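Local coordinates for protein putative NADH dehydrogenase/NAD(P)H nitroreductase (Parabacteroides distasonis, PDB 3M5K) that binds flavin mononucleotide and is probably an oxidoreductase of the nitroreductase family, assembled from two subunits, at residues E5-T8 and L9-I12. Sequence-based numbering, arbitrary orientation.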
ATOM      1  N   GLU A   5     -14.305 -19.644  -2.985  1.00 58.33           N
ATOM      2  CA  GLU A   5     -13.038 -19.340  -2.247  1.00 57.08           C
ATOM      3  C   GLU A   5     -12.189 -18.309  -2.987  1.00 52.31           C
ATOM      4  O   GLU A   5     -11.984 -18.405  -4.202  1.00 54.34           O
ATOM      5  CB  GLU A   5     -12.183 -20.589  -2.046  1.00 57.76           C
ATOM      6  CG  GLU A   5     -10.955 -20.341  -1.133  1.00 60.41           C
ATOM      7  CD  GLU A   5      -9.719 -21.160  -1.512  1.00 63.05           C
ATOM      8  OE1 GLU A   5      -9.549 -21.496  -2.716  1.00 70.72           O
ATOM      9  OE2 GLU A   5      -8.911 -21.458  -0.593  1.00 68.14           O
ATOM     10  N   ASN A   6     -11.663 -17.351  -2.234  1.00 44.25           N
ATOM     11  CA  ASN A   6     -10.869 -16.291  -2.806  1.00 37.14           C
ATOM     12  C   ASN A   6      -9.528 -16.307  -2.085  1.00 33.44           C
ATOM     13  O   ASN A   6      -9.419 -15.823  -0.965  1.00 30.44           O
ATOM     14  CB  ASN A   6     -11.616 -14.976  -2.623  1.00 36.38           C
ATOM     15  CG  ASN A   6     -10.907 -13.805  -3.279  1.00 33.16           C
ATOM     16  OD1 ASN A   6      -9.663 -13.789  -3.380  1.00 25.06           O
ATOM     17  ND2 ASN A   6     -11.687 -12.813  -3.712  1.00 26.92           N
ATOM     18  N   GLN A   7      -8.518 -16.900  -2.719  1.00 31.07           N
ATOM     19  CA  GLN A   7      -7.195 -17.026  -2.087  1.00 32.92           C
ATOM     20  C   GLN A   7      -6.482 -15.688  -1.842  1.00 28.56           C
ATOM     21  O   GLN A   7      -5.739 -15.550  -0.868  1.00 27.88           O
ATOM     22  CB  GLN A   7      -6.274 -17.873  -2.935  1.00 33.93           C
ATOM     23  CG  GLN A   7      -6.525 -19.339  -2.821  1.00 38.65           C
ATOM     24  CD  GLN A   7      -5.526 -20.122  -3.657  1.00 39.08           C
ATOM     25  OE1 GLN A   7      -4.361 -19.687  -3.891  1.00 41.14           O
ATOM     26  NE2 GLN A   7      -5.981 -21.262  -4.160  1.00 46.53           N
ATOM     27  N   THR A   8      -6.681 -14.736  -2.747  1.00 27.03           N
ATOM     28  CA  THR A   8      -6.155 -13.365  -2.580  1.00 25.22           C
ATOM     29  C   THR A   8      -6.675 -12.694  -1.301  1.00 25.10           C
ATOM     30  O   THR A   8      -5.891 -12.174  -0.471  1.00 24.48           O
ATOM     31  CB  THR A   8      -6.446 -12.481  -3.823  1.00 25.14           C
ATOM     32  OG1 THR A   8      -5.899 -13.092  -4.991  1.00 25.79           O
ATOM     33  CG2 THR A   8      -5.817 -11.090  -3.650  1.00 23.75           C
ATOM     34  N   LEU A   9      -7.991 -12.708  -1.118  0.50 24.98           N
ATOM     35  CA  LEU A   9      -8.589 -12.178   0.112  0.50 25.36           C
ATOM     36  C   LEU A   9      -8.084 -12.890   1.367  0.50 25.49           C
ATOM     37  O   LEU A   9      -7.836 -12.252   2.382  0.50 23.99           O
ATOM     38  CB  LEU A   9     -10.120 -12.242   0.046  0.50 25.06           C
ATOM     39  CG  LEU A   9     -10.815 -11.153  -0.765  0.50 26.46           C
ATOM     40  CD1 LEU A   9     -12.312 -11.441  -0.793  0.50 23.53           C
ATOM     41  CD2 LEU A   9     -10.552  -9.775  -0.184  0.50 25.44           C
ATOM     42  N   GLU A  10      -7.917 -14.212   1.287  1.00 26.42           N
ATOM     43  CA  GLU A  10      -7.374 -14.998   2.414  1.00 28.32           C
ATOM     44  C   GLU A  10      -5.932 -14.556   2.774  1.00 23.94           C
ATOM     45  O   GLU A  10      -5.592 -14.427   3.929  1.00 23.97           O
ATOM     46  CB  GLU A  10      -7.393 -16.504   2.100  1.00 29.95           C
ATOM     47  CG  GLU A  10      -8.801 -17.087   1.995  1.00 37.27           C
ATOM     48  CD  GLU A  10      -8.869 -18.567   1.462  1.00 40.81           C
ATOM     49  OE1 GLU A  10      -7.884 -19.098   0.853  1.00 48.24           O
ATOM     50  OE2 GLU A  10      -9.953 -19.175   1.666  1.00 51.66           O
ATOM     51  N   THR A  11      -5.103 -14.315   1.768  1.00 24.48           N
ATOM     52  CA  THR A  11      -3.745 -13.836   2.010  1.00 24.80           C
ATOM     53  C   THR A  11      -3.799 -12.481   2.674  1.00 23.68           C
ATOM     54  O   THR A  11      -3.091 -12.251   3.652  1.00 22.78           O
ATOM     55  CB  THR A  11      -2.941 -13.730   0.712  1.00 25.27           C
ATOM     56  OG1 THR A  11      -2.865 -15.032   0.119  1.00 25.64           O
ATOM     57  CG2 THR A  11      -1.528 -13.167   0.975  1.00 22.92           C
ATOM     58  N   ILE A  12      -4.609 -11.576   2.112  1.00 22.01           N
ATOM     59  CA  ILE A  12      -4.792 -10.250   2.693  1.00 22.54           C
ATOM     60  C   ILE A  12      -5.190 -10.342   4.178  1.00 25.22           C
ATOM     61  O   ILE A  12      -4.627  -9.654   5.042  1.00 22.93           O
ATOM     62  CB  ILE A  12      -5.815  -9.388   1.884  1.00 22.53           C
ATOM     63  CG1 ILE A  12      -5.245  -8.991   0.498  1.00 23.46           C
ATOM     64  CG2 ILE A  12      -6.290  -8.147   2.695  1.00 20.36           C
ATOM     65  CD1 ILE A  12      -6.244  -8.433  -0.476  1.00 22.96           C
TER
HETATM   66  O   HOH W   1     -12.230 -17.425   0.387  1.00 56.35           O
HETATM   67  O   HOH W   2      -4.669 -18.098   0.427  1.00 49.77           O
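Asn6 caps the first turn of helix 7-14 by accepting from the backbone of Leu9, with OD1 3.0 Å from Leu9 N. The N-H points almost straight at the oxygen (175°), but it arrives from above the amide plane rather than within it. Asn6 CG lies anti to its own backbone N (chi1 -176°), which swings the amide over the helix start and, in the Leu9 conformer described, lays it beside Leu9 CG and CD1. ND2 hydrogen-bonds to Ser111 OG of the second subunit. With an alanine here, Leu9 N would probably lose its capping acceptor and that serine its amide partner. Glu10 N continues the helix by donating to Asn6 O (3.2 Å), while the extended Glu10 side chain runs back past that carbonyl. A water joins Glu10 OE2 to Asn6 N. Glu5 OE2 approaches Glu10 OE1, the carboxylates turned steeply against each other; this meeting of like charges, doubtful because Glu5 is poorly ordered, would probably be unfavourable if both are ionised. On the dimer-facing side, Thr8 OG1 and Thr11 OG1 are hydrogen-bonded to Thr11 OG1 and Thr8 OG1 of the second subunit. The arrangement is an asparagine N-cap, placed at the subunit interface of this FMN-binding nitroreductase-family dimer.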